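Local coordinates for histidine kinase (Synechocystis sp., PDB 5DFY), which probably acts as a light-sensing histidine kinase, this piece being the photochromic GAF domain that binds phycocyanobilin covalently, at residues R70-R75 / I85-A90; N102-Q107 / R144-R149; A150-P155 / R175-R180. All blocks are in the same frame, centred on the assembly; numbering follows the deposited sequence.

Contact 1. Residues R70-R75 / I85-A90. With CYC (phycocyanobilin), chain B.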
# COMPACT_ATOMS: atom_id res chain seq x y z
N ARG A 70 2.70 7.12 26.42
CA ARG A 70 3.69 6.34 25.66
C ARG A 70 3.09 5.97 24.31
O ARG A 70 1.90 5.78 24.23
CB ARG A 70 4.09 5.06 26.39
CG ARG A 70 5.40 4.48 25.91
CD ARG A 70 5.66 3.04 26.34
NE ARG A 70 5.38 2.72 27.75
CZ ARG A 70 6.22 2.90 28.77
NH1 ARG A 70 5.81 2.55 29.97
NH2 ARG A 70 7.42 3.42 28.61
N VAL A 71 3.94 5.91 23.29
CA VAL A 71 3.55 5.38 21.97
C VAL A 71 4.60 4.36 21.57
O VAL A 71 5.80 4.58 21.76
CB VAL A 71 3.46 6.48 20.93
CG1 VAL A 71 3.17 5.90 19.54
CG2 VAL A 71 2.42 7.51 21.32
N LEU A 72 4.15 3.23 21.02
CA LEU A 72 5.05 2.17 20.60
C LEU A 72 4.75 1.74 19.17
O LEU A 72 3.58 1.67 18.74
CB LEU A 72 4.97 0.94 21.50
CG LEU A 72 5.36 1.14 22.97
CD1 LEU A 72 4.93 -0.05 23.82
CD2 LEU A 72 6.85 1.38 23.06
N VAL A 73 5.83 1.44 18.46
CA VAL A 73 5.77 0.80 17.14
C VAL A 73 6.29 -0.62 17.29
O VAL A 73 7.41 -0.83 17.75
CB VAL A 73 6.60 1.57 16.10
CG1 VAL A 73 6.52 0.86 14.73
CG2 VAL A 73 6.13 3.01 15.97
N TYR A 74 5.47 -1.59 16.87
CA TYR A 74 5.73 -3.02 17.05
C TYR A 74 5.67 -3.66 15.69
O TYR A 74 4.65 -3.54 15.02
CB TYR A 74 4.70 -3.63 17.98
CG TYR A 74 4.76 -5.10 18.31
CD1 TYR A 74 5.56 -5.56 19.35
CD2 TYR A 74 3.97 -6.02 17.64
CE1 TYR A 74 5.58 -6.90 19.69
CE2 TYR A 74 3.99 -7.37 17.97
CZ TYR A 74 4.79 -7.79 19.00
OH TYR A 74 4.83 -9.13 19.35
N ARG A 75 6.75 -4.32 15.29
CA ARG A 75 6.86 -4.91 13.95
C ARG A 75 6.79 -6.42 14.04
O ARG A 75 7.53 -7.01 14.82
CB ARG A 75 8.17 -4.49 13.31
CG ARG A 75 8.34 -5.00 11.89
CD ARG A 75 9.68 -4.61 11.32
NE ARG A 75 10.73 -5.25 12.11
CZ ARG A 75 11.96 -4.78 12.26
NH1 ARG A 75 12.34 -3.65 11.66
NH2 ARG A 75 12.82 -5.44 13.02
N ILE A 85 10.33 -1.49 17.88
CA ILE A 85 11.39 -0.82 17.19
C ILE A 85 11.37 0.68 17.39
O ILE A 85 12.32 1.34 16.98
CB ILE A 85 11.36 -1.17 15.69
CG1 ILE A 85 10.05 -0.75 15.04
CG2 ILE A 85 11.56 -2.70 15.50
CD1 ILE A 85 10.11 -0.85 13.52
N HIS A 86 10.35 1.22 18.05
CA HIS A 86 10.40 2.62 18.45
C HIS A 86 9.45 2.92 19.60
O HIS A 86 8.39 2.33 19.72
CB HIS A 86 10.09 3.55 17.28
CG HIS A 86 10.55 4.95 17.52
ND1 HIS A 86 11.80 5.40 17.13
CD2 HIS A 86 9.96 5.99 18.16
CE1 HIS A 86 11.94 6.66 17.49
NE2 HIS A 86 10.85 7.04 18.12
N GLU A 87 9.88 3.88 20.42
CA GLU A 87 9.12 4.36 21.58
C GLU A 87 9.16 5.88 21.62
O GLU A 87 10.22 6.49 21.45
CB GLU A 87 9.71 3.78 22.87
CG GLU A 87 9.11 4.36 24.15
CD GLU A 87 9.81 3.82 25.38
OE1 GLU A 87 11.06 3.67 25.34
OE2 GLU A 87 9.11 3.52 26.37
N SER A 88 8.01 6.50 21.87
CA SER A 88 7.95 7.90 22.28
C SER A 88 7.31 7.90 23.66
O SER A 88 6.21 7.40 23.82
CB SER A 88 7.14 8.75 21.30
OG SER A 88 7.04 10.10 21.69
N VAL A 89 8.00 8.45 24.65
CA VAL A 89 7.50 8.42 26.01
C VAL A 89 7.79 9.74 26.73
O VAL A 89 8.85 10.35 26.52
CB VAL A 89 8.10 7.23 26.78
CG1 VAL A 89 9.63 7.33 26.90
CG2 VAL A 89 7.48 7.08 28.16
N ALA A 90 6.83 10.18 27.55
CA ALA A 90 7.04 11.39 28.36
C ALA A 90 8.10 11.11 29.42
O ALA A 90 8.24 9.99 29.90
CB ALA A 90 5.74 11.84 29.00
CHA CYC B . -4.65 -10.39 23.26
NA CYC B . -2.41 -9.20 23.10
C1A CYC B . -3.84 -9.41 22.84
C2A CYC B . -4.29 -8.26 21.98
C3A CYC B . -3.16 -7.39 21.74
C4A CYC B . -2.01 -7.97 22.45
CMA CYC B . -3.21 -6.13 20.91
CAA CYC B . -5.69 -8.12 21.41
CBA CYC B . -5.62 -9.05 20.18
CGA CYC B . -6.92 -9.23 19.39
O1A CYC B . -8.00 -8.88 19.91
O2A CYC B . -6.93 -9.76 18.23
CHB CYC B . -0.59 -7.53 22.49
NB CYC B . -0.97 -5.05 22.68
C1B CYC B . -0.18 -6.28 22.36
C2B CYC B . 1.15 -5.86 21.90
C3B CYC B . 1.22 -4.46 21.93
C4B CYC B . -0.06 -3.91 22.43
CMB CYC B . 2.23 -6.83 21.48
CAB CYC B . 2.41 -3.60 21.53
CBB CYC B . 2.09 -2.81 20.27
OB CYC B . -0.39 -2.76 22.60
NC CYC B . -0.22 -12.06 26.05
C1C CYC B . 0.82 -11.99 26.71
C2C CYC B . 1.07 -13.47 27.54
C3C CYC B . 0.37 -14.35 26.87
C4C CYC B . -0.84 -13.47 26.25
CMC CYC B . 2.60 -13.77 27.71
CAC CYC B . -0.23 -15.63 27.69
CBC CYC B . 0.90 -16.58 27.99
OC CYC B . 1.58 -11.04 26.79
CHD CYC B . -2.04 -13.93 25.89
ND CYC B . -2.92 -11.93 24.52
C1D CYC B . -3.08 -13.09 25.22
C2D CYC B . -4.41 -13.42 25.23
C3D CYC B . -5.08 -12.47 24.53
C4D CYC B . -4.14 -11.54 24.09
CMD CYC B . -4.96 -14.67 25.92
CAD CYC B . -6.56 -12.43 24.28
CBD CYC B . -7.24 -11.48 25.24
CGD CYC B . -7.14 -12.02 26.66
O1D CYC B . -6.40 -11.46 27.52
O2D CYC B . -7.79 -13.04 27.01
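The beta hairpin at one edge of the GAF-domain sheet pairs Val71 with Ser88 and Val73 with His86 in antiparallel register. Val71 N gives its hydrogen to Ser88 O at 2.8 Å, and Ser88 N returns one to Val71 O at 2.9 Å. Further along, Val73 faces both Ile85 and His86, a classic beta bulge: Val73 N bonds His86 O, while Ile85 N reaches Val73 O at 3.0 Å.

On the face carrying Arg70, Leu72, Glu87 and Val89, a salt bridge ties the strands. Arg70 NH2 meets Glu87 OE2 at 2.8 Å, 18° out of the guanidinium plane; a bend at chi3 (-46°) turns the guanidinium toward Glu87. Arg70 also bonds Phe146 O and Glu94 O, and the Glu87 carboxylate takes Leu96 N and Lys97 N. Leu72 CD2 lies alongside Glu87 CB at 3.7 Å. Near the bulge, Ile85 CG2 sits over the centre of one face of the Arg75 guanidinium, 3.9 Å from Arg75 CZ.

Tyr74 belongs to the bilin pocket: its ring has the CMB methyl of phycocyanobilin over one face. Helix 50-66 packs on the face of Val71 and Val73, where its Asp60 holds Ser88 OG and its Gln52 holds His86 ND1, and strand 161-170 flanks strand 70-76 on the side away from the hairpin partner.

Contact 2. Residues N102-Q107 / R144-R149. With CYC (phycocyanobilin), chain B.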
# COMPACT_ATOMS: atom_id res chain seq x y z
N ASN A 102 17.92 -1.21 23.07
CA ASN A 102 17.18 -2.46 23.00
C ASN A 102 15.88 -2.38 23.78
O ASN A 102 15.76 -1.62 24.75
CB ASN A 102 18.01 -3.62 23.54
CG ASN A 102 19.29 -3.83 22.76
OD1 ASN A 102 19.30 -3.73 21.53
ND2 ASN A 102 20.37 -4.08 23.48
N PHE A 103 14.92 -3.19 23.37
CA PHE A 103 13.60 -3.21 23.97
C PHE A 103 13.33 -4.52 24.65
O PHE A 103 13.91 -5.54 24.27
CB PHE A 103 12.52 -2.98 22.90
CG PHE A 103 12.49 -1.59 22.36
CD1 PHE A 103 13.29 -1.23 21.29
CD2 PHE A 103 11.67 -0.64 22.93
CE1 PHE A 103 13.25 0.05 20.78
CE2 PHE A 103 11.63 0.65 22.43
CZ PHE A 103 12.42 1.00 21.37
N PRO A 104 12.42 -4.52 25.62
CA PRO A 104 11.99 -5.79 26.18
C PRO A 104 11.16 -6.59 25.20
O PRO A 104 10.71 -6.03 24.19
CB PRO A 104 11.14 -5.38 27.37
CG PRO A 104 10.59 -4.04 26.98
CD PRO A 104 11.70 -3.38 26.22
N LEU A 105 10.98 -7.87 25.49
CA LEU A 105 10.13 -8.74 24.69
C LEU A 105 8.73 -8.80 25.26
O LEU A 105 8.54 -8.88 26.47
CB LEU A 105 10.71 -10.15 24.62
CG LEU A 105 12.09 -10.24 24.01
CD1 LEU A 105 12.60 -11.66 24.18
CD2 LEU A 105 12.08 -9.82 22.55
N TRP A 106 7.75 -8.76 24.38
CA TRP A 106 6.37 -9.00 24.75
C TRP A 106 5.93 -10.20 23.93
O TRP A 106 5.62 -10.09 22.74
CB TRP A 106 5.52 -7.75 24.49
CG TRP A 106 4.07 -7.85 24.83
CD1 TRP A 106 3.31 -8.98 24.97
CD2 TRP A 106 3.19 -6.75 25.05
NE1 TRP A 106 2.01 -8.64 25.26
CE2 TRP A 106 1.91 -7.28 25.31
CE3 TRP A 106 3.35 -5.36 25.05
CZ2 TRP A 106 0.81 -6.47 25.57
CZ3 TRP A 106 2.26 -4.56 25.31
CH2 TRP A 106 1.01 -5.11 25.56
N GLN A 107 5.93 -11.28 24.50
CA GLN A 107 5.72 -12.53 23.80
C GLN A 107 4.27 -12.90 23.87
O GLN A 107 3.85 -13.73 24.67
CB GLN A 107 6.58 -13.63 24.40
CG GLN A 107 8.05 -13.40 24.19
CD GLN A 107 8.90 -14.45 24.86
OE1 GLN A 107 8.47 -15.08 25.83
NE2 GLN A 107 10.10 -14.66 24.33
N ARG A 144 0.67 -4.65 32.96
CA ARG A 144 1.19 -4.03 34.18
C ARG A 144 2.70 -3.80 34.13
O ARG A 144 3.20 -2.75 34.53
CB ARG A 144 0.84 -4.89 35.39
CG ARG A 144 -0.62 -4.94 35.68
CD ARG A 144 -0.89 -6.03 36.70
NE ARG A 144 -2.22 -5.92 37.25
CZ ARG A 144 -2.74 -6.78 38.11
NH1 ARG A 144 -2.04 -7.84 38.49
NH2 ARG A 144 -3.97 -6.60 38.57
N ARG A 145 3.43 -4.79 33.62
CA ARG A 145 4.88 -4.71 33.51
C ARG A 145 5.31 -3.51 32.67
O ARG A 145 6.30 -2.84 32.97
CB ARG A 145 5.41 -6.03 32.91
CG ARG A 145 6.85 -6.08 32.54
CD ARG A 145 7.13 -7.43 31.83
NE ARG A 145 8.39 -7.41 31.10
CZ ARG A 145 8.62 -8.08 29.97
NH1 ARG A 145 7.68 -8.84 29.41
NH2 ARG A 145 9.81 -7.98 29.39
N PHE A 146 4.54 -3.23 31.62
CA PHE A 146 4.84 -2.12 30.74
C PHE A 146 4.11 -0.83 31.14
O PHE A 146 4.11 0.15 30.40
CB PHE A 146 4.52 -2.53 29.30
CG PHE A 146 5.40 -3.66 28.80
CD1 PHE A 146 6.76 -3.66 29.07
CD2 PHE A 146 4.87 -4.70 28.10
CE1 PHE A 146 7.56 -4.70 28.63
CE2 PHE A 146 5.67 -5.74 27.67
CZ PHE A 146 7.00 -5.73 27.92
N GLU A 147 3.55 -0.82 32.34
CA GLU A 147 2.88 0.36 32.91
C GLU A 147 1.75 0.86 32.00
O GLU A 147 1.58 2.06 31.80
CB GLU A 147 3.89 1.48 33.21
CG GLU A 147 3.36 2.45 34.26
CD GLU A 147 4.37 3.45 34.77
OE1 GLU A 147 5.44 3.65 34.15
OE2 GLU A 147 4.10 4.07 35.82
N ILE A 148 0.99 -0.08 31.46
CA ILE A 148 -0.14 0.24 30.59
C ILE A 148 -1.43 0.14 31.39
O ILE A 148 -1.83 -0.95 31.79
CB ILE A 148 -0.20 -0.72 29.38
CG1 ILE A 148 1.05 -0.54 28.51
CG2 ILE A 148 -1.44 -0.41 28.57
CD1 ILE A 148 1.26 -1.66 27.48
N ARG A 149 -2.08 1.27 31.63
CA ARG A 149 -3.38 1.28 32.30
C ARG A 149 -4.53 1.31 31.30
O ARG A 149 -5.62 0.83 31.59
CB ARG A 149 -3.49 2.47 33.24
CG ARG A 149 -4.80 2.53 34.03
CD ARG A 149 -4.94 1.35 35.00
NE ARG A 149 -6.23 1.44 35.67
CZ ARG A 149 -6.47 2.23 36.71
NH1 ARG A 149 -5.52 3.00 37.23
NH2 ARG A 149 -7.69 2.27 37.23
CHA CYC B . -4.65 -10.39 23.26
NA CYC B . -2.41 -9.20 23.10
C1A CYC B . -3.84 -9.41 22.84
C2A CYC B . -4.29 -8.26 21.98
C3A CYC B . -3.16 -7.39 21.74
C4A CYC B . -2.01 -7.97 22.45
CMA CYC B . -3.21 -6.13 20.91
CAA CYC B . -5.69 -8.12 21.41
CBA CYC B . -5.62 -9.05 20.18
CGA CYC B . -6.92 -9.23 19.39
O1A CYC B . -8.00 -8.88 19.91
O2A CYC B . -6.93 -9.76 18.23
CHB CYC B . -0.59 -7.53 22.49
NB CYC B . -0.97 -5.05 22.68
C1B CYC B . -0.18 -6.28 22.36
C2B CYC B . 1.15 -5.86 21.90
C3B CYC B . 1.22 -4.46 21.93
C4B CYC B . -0.06 -3.91 22.43
CMB CYC B . 2.23 -6.83 21.48
CAB CYC B . 2.41 -3.60 21.53
CBB CYC B . 2.09 -2.81 20.27
OB CYC B . -0.39 -2.76 22.60
NC CYC B . -0.22 -12.06 26.05
C1C CYC B . 0.82 -11.99 26.71
C2C CYC B . 1.07 -13.47 27.54
C3C CYC B . 0.37 -14.35 26.87
C4C CYC B . -0.84 -13.47 26.25
CMC CYC B . 2.60 -13.77 27.71
CAC CYC B . -0.23 -15.63 27.69
CBC CYC B . 0.90 -16.58 27.99
OC CYC B . 1.58 -11.04 26.79
CHD CYC B . -2.04 -13.93 25.89
ND CYC B . -2.92 -11.93 24.52
C1D CYC B . -3.08 -13.09 25.22
C2D CYC B . -4.41 -13.42 25.23
C3D CYC B . -5.08 -12.47 24.53
C4D CYC B . -4.14 -11.54 24.09
CMD CYC B . -4.96 -14.67 25.92
CAD CYC B . -6.56 -12.43 24.28
CBD CYC B . -7.24 -11.48 25.24
CGD CYC B . -7.14 -12.02 26.66
O1D CYC B . -6.40 -11.46 27.52
O2D CYC B . -7.79 -13.04 27.01
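Trp106 and Phe146 meet with their rings inclined, planes 36° apart and centroids 5.3 Å from each other for the six-membered ring of the indole. The touch is made by one side of the phenyl, Phe146 CD2 coming to 3.5 Å from Trp106 CE3. Ile148 adds its CD1 methyl at 3.8 Å from Trp106 CZ3, so two apolar side chains from beyond the end of helix 137-145 back the benzo part of the indole. One indole face lies over the terminal bilin ring that carries OB (ring D in bilin nomenclature), with C2B 3.5 Å above the indole plane. With chi1 at -180° the indole swings away from the backbone N and out over the pigment.

At its other side the phenyl slides past Pro104, whose CG touches Phe146 CE1 at 3.5 Å. Arg145 runs out extended and sets one face of its guanidinium against Phe146 CZ, then grips Leu105 O: NH1 bonds it at 3.1 Å, nearly along the carbonyl axis, and NH2 adds a weak one. Asn142 OD1 also takes a bond from Arg145 NH1. The helix itself ends in a Schellman motif with Glu147 at C-prime.

The chemistry is mainly apolar, with one polar clasp, an arginine on a main-chain carbonyl, at the exposed side. The hydrogen bonds of Trp106 NE1 to the bilin OC and to Asp108 OD2 are both weak, which suggests that ring packing does more than NE1 to place the indole.

Contact 3. Residues A150-P155 / R175-R180. With CYC (phycocyanobilin), chain B.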
# COMPACT_ATOMS: atom_id res chain seq x y z
N ALA A 150 -4.29 1.92 30.15
CA ALA A 150 -5.30 2.06 29.08
C ALA A 150 -4.55 2.03 27.77
O ALA A 150 -3.43 2.53 27.72
CB ALA A 150 -6.08 3.36 29.20
N PHE A 151 -5.11 1.44 26.72
CA PHE A 151 -4.39 1.42 25.44
C PHE A 151 -5.31 1.50 24.25
O PHE A 151 -6.47 1.11 24.31
CB PHE A 151 -3.50 0.17 25.32
CG PHE A 151 -4.22 -1.14 25.20
CD1 PHE A 151 -4.66 -1.60 23.96
CD2 PHE A 151 -4.40 -1.95 26.31
CE1 PHE A 151 -5.31 -2.82 23.84
CE2 PHE A 151 -5.05 -3.18 26.20
CZ PHE A 151 -5.50 -3.62 24.97
N LEU A 152 -4.76 1.99 23.16
CA LEU A 152 -5.44 2.03 21.89
C LEU A 152 -4.42 1.52 20.86
O LEU A 152 -3.40 2.18 20.63
CB LEU A 152 -5.90 3.45 21.58
CG LEU A 152 -6.42 3.77 20.19
CD1 LEU A 152 -7.41 2.78 19.69
CD2 LEU A 152 -6.99 5.17 20.19
N THR A 153 -4.67 0.34 20.28
CA THR A 153 -3.68 -0.29 19.43
C THR A 153 -4.33 -0.59 18.09
O THR A 153 -5.40 -1.19 18.03
CB THR A 153 -3.08 -1.54 20.12
OG1 THR A 153 -2.42 -1.11 21.32
CG2 THR A 153 -2.07 -2.26 19.25
N VAL A 154 -3.70 -0.10 17.02
CA VAL A 154 -4.24 -0.17 15.65
C VAL A 154 -3.24 -0.85 14.73
O VAL A 154 -2.06 -0.93 15.02
CB VAL A 154 -4.59 1.22 15.11
CG1 VAL A 154 -5.55 1.93 16.02
CG2 VAL A 154 -3.35 2.07 14.93
N PRO A 155 -3.73 -1.36 13.58
CA PRO A 155 -2.83 -2.06 12.67
C PRO A 155 -2.08 -1.14 11.72
O PRO A 155 -2.61 -0.11 11.33
CB PRO A 155 -3.78 -2.96 11.86
CG PRO A 155 -5.08 -2.29 11.92
CD PRO A 155 -5.14 -1.44 13.16
N ARG A 175 -8.58 5.72 30.81
CA ARG A 175 -8.88 6.70 29.80
C ARG A 175 -9.99 6.19 28.93
O ARG A 175 -9.85 5.13 28.32
CB ARG A 175 -7.66 6.99 28.94
CG ARG A 175 -7.92 7.98 27.85
CD ARG A 175 -6.64 8.42 27.20
NE ARG A 175 -6.93 9.39 26.16
CZ ARG A 175 -6.04 10.17 25.58
NH1 ARG A 175 -4.76 10.09 25.91
NH2 ARG A 175 -6.43 11.02 24.65
N HIS A 176 -11.06 6.96 28.82
CA HIS A 176 -12.12 6.60 27.89
C HIS A 176 -11.75 7.11 26.51
O HIS A 176 -11.79 8.32 26.27
CB HIS A 176 -13.46 7.18 28.30
CG HIS A 176 -14.56 6.85 27.34
ND1 HIS A 176 -15.47 7.79 26.89
CD2 HIS A 176 -14.88 5.69 26.72
CE1 HIS A 176 -16.31 7.21 26.05
NE2 HIS A 176 -15.98 5.94 25.92
N TRP A 177 -11.38 6.20 25.62
CA TRP A 177 -10.98 6.56 24.27
C TRP A 177 -12.19 6.95 23.44
O TRP A 177 -13.16 6.20 23.39
CB TRP A 177 -10.25 5.41 23.61
CG TRP A 177 -9.03 4.92 24.36
CD1 TRP A 177 -8.94 3.82 25.16
CD2 TRP A 177 -7.73 5.52 24.36
NE1 TRP A 177 -7.66 3.69 25.65
CE2 TRP A 177 -6.90 4.72 25.17
CE3 TRP A 177 -7.18 6.66 23.75
CZ2 TRP A 177 -5.56 5.02 25.39
CZ3 TRP A 177 -5.86 6.95 23.97
CH2 TRP A 177 -5.06 6.13 24.77
N GLN A 178 -12.13 8.12 22.81
CA GLN A 178 -13.24 8.62 22.01
C GLN A 178 -13.19 8.00 20.62
O GLN A 178 -12.12 7.71 20.11
CB GLN A 178 -13.19 10.14 21.89
CG GLN A 178 -13.24 10.91 23.22
CD GLN A 178 -14.43 10.53 24.11
OE1 GLN A 178 -14.28 10.31 25.32
NE2 GLN A 178 -15.62 10.46 23.52
N ALA A 179 -14.36 7.80 20.02
CA ALA A 179 -14.45 7.22 18.69
C ALA A 179 -13.57 7.98 17.70
O ALA A 179 -12.96 7.38 16.81
CB ALA A 179 -15.89 7.20 18.21
N ARG A 180 -13.50 9.29 17.86
CA ARG A 180 -12.69 10.13 16.98
C ARG A 180 -11.21 9.79 17.10
O ARG A 180 -10.51 9.67 16.10
CB ARG A 180 -12.92 11.61 17.31
CG ARG A 180 -11.87 12.54 16.71
CD ARG A 180 -12.03 13.96 17.24
NE ARG A 180 -11.89 14.02 18.69
CZ ARG A 180 -10.75 14.31 19.32
NH1 ARG A 180 -9.65 14.55 18.62
NH2 ARG A 180 -10.71 14.35 20.64
CHA CYC B . -4.65 -10.39 23.26
NA CYC B . -2.41 -9.20 23.10
C1A CYC B . -3.84 -9.41 22.84
C2A CYC B . -4.29 -8.26 21.98
C3A CYC B . -3.16 -7.39 21.74
C4A CYC B . -2.01 -7.97 22.45
CMA CYC B . -3.21 -6.13 20.91
CAA CYC B . -5.69 -8.12 21.41
CBA CYC B . -5.62 -9.05 20.18
CGA CYC B . -6.92 -9.23 19.39
O1A CYC B . -8.00 -8.88 19.91
O2A CYC B . -6.93 -9.76 18.23
CHB CYC B . -0.59 -7.53 22.49
NB CYC B . -0.97 -5.05 22.68
C1B CYC B . -0.18 -6.28 22.36
C2B CYC B . 1.15 -5.86 21.90
C3B CYC B . 1.22 -4.46 21.93
C4B CYC B . -0.06 -3.91 22.43
CMB CYC B . 2.23 -6.83 21.48
CAB CYC B . 2.41 -3.60 21.53
CBB CYC B . 2.09 -2.81 20.27
OB CYC B . -0.39 -2.76 22.60
NC CYC B . -0.22 -12.06 26.05
C1C CYC B . 0.82 -11.99 26.71
C2C CYC B . 1.07 -13.47 27.54
C3C CYC B . 0.37 -14.35 26.87
C4C CYC B . -0.84 -13.47 26.25
CMC CYC B . 2.60 -13.77 27.71
CAC CYC B . -0.23 -15.63 27.69
CBC CYC B . 0.90 -16.58 27.99
OC CYC B . 1.58 -11.04 26.79
CHD CYC B . -2.04 -13.93 25.89
ND CYC B . -2.92 -11.93 24.52
C1D CYC B . -3.08 -13.09 25.22
C2D CYC B . -4.41 -13.42 25.23
C3D CYC B . -5.08 -12.47 24.53
C4D CYC B . -4.14 -11.54 24.09
CMD CYC B . -4.96 -14.67 25.92
CAD CYC B . -6.56 -12.43 24.28
CBD CYC B . -7.24 -11.48 25.24
CGD CYC B . -7.14 -12.02 26.66
O1D CYC B . -6.40 -11.46 27.52
O2D CYC B . -7.79 -13.04 27.01
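Phycocyanobilin OB accepts a hydrogen bond from Thr153 OG1 at 2.9 Å, a direct tie between strand 150-158 and the pigment. With OG1 beside the backbone N (chi1 -62°), the hydroxyl is presented to the lactam carbonyl OB of ring D, and the methyl CG2 also comes within 3.8 Å of the bilin OB. Both this residue and Phe151 point to the chromophore side of the sheet, whereas Ala150 and Leu152 turn to the other side, where Trp177 packs.

Trp177 is clamped between two aliphatic groups. Leu152 CB stands over the centre of the six-membered ring in a CH-pi contact, 3.9 Å from its centroid and just 8° off the normal, and Leu152 CD2 reaches Trp177 CE3 at 3.9 Å. The opposite face of the indole is covered toward its rim by Arg175 CD, and the flat guanidinium of Arg175 in turn has Trp177 CZ3 over one of its faces. Ala150 fills in at the pyrrole end, its CB 3.9 Å from Trp177 NE1 and 4.0 Å from Arg175 CB.

The indole nitrogen passes close to Phe151 O but at a poor angle; its hydrogen bond goes to Val127 O on the neighbouring strand 125-127. Arg175 is held by Glu181 in a salt bridge and by Gln170 and Leu66 through hydrogen bonds, and Leu152 also packs on Ile182 and Leu185 of helix 179-203.

Alternation along one strand therefore divides the chemistry: a hydroxyl bond to the bilin on one face, and on the other an apolar seat for an indole whose buried N-H is satisfied by a main-chain carbonyl and whose other face lies against an arginine fixed by its own polar partners.

All three contacts lie in the one GAF domain and follow one another in series along the chain. Contacts 1 and 3 reach the same antiparallel sheet, with strand 161-170 between strands 70-76 and 150-158; their centres are about 15 Å apart and they do not touch. Contact 2 does touch contact 1, centre to centre about 11 Å, through the probable hydrogen bond from Arg70 NH1 to Phe146 O and the packing of Phe103 on Glu87. Its centre is about 18 Å from that of contact 3, although segment 144-149 runs straight on into segment 150-155. Each contact also reaches phycocyanobilin, so hairpin, loop and strand 150-158 all contribute to a single chromophore pocket.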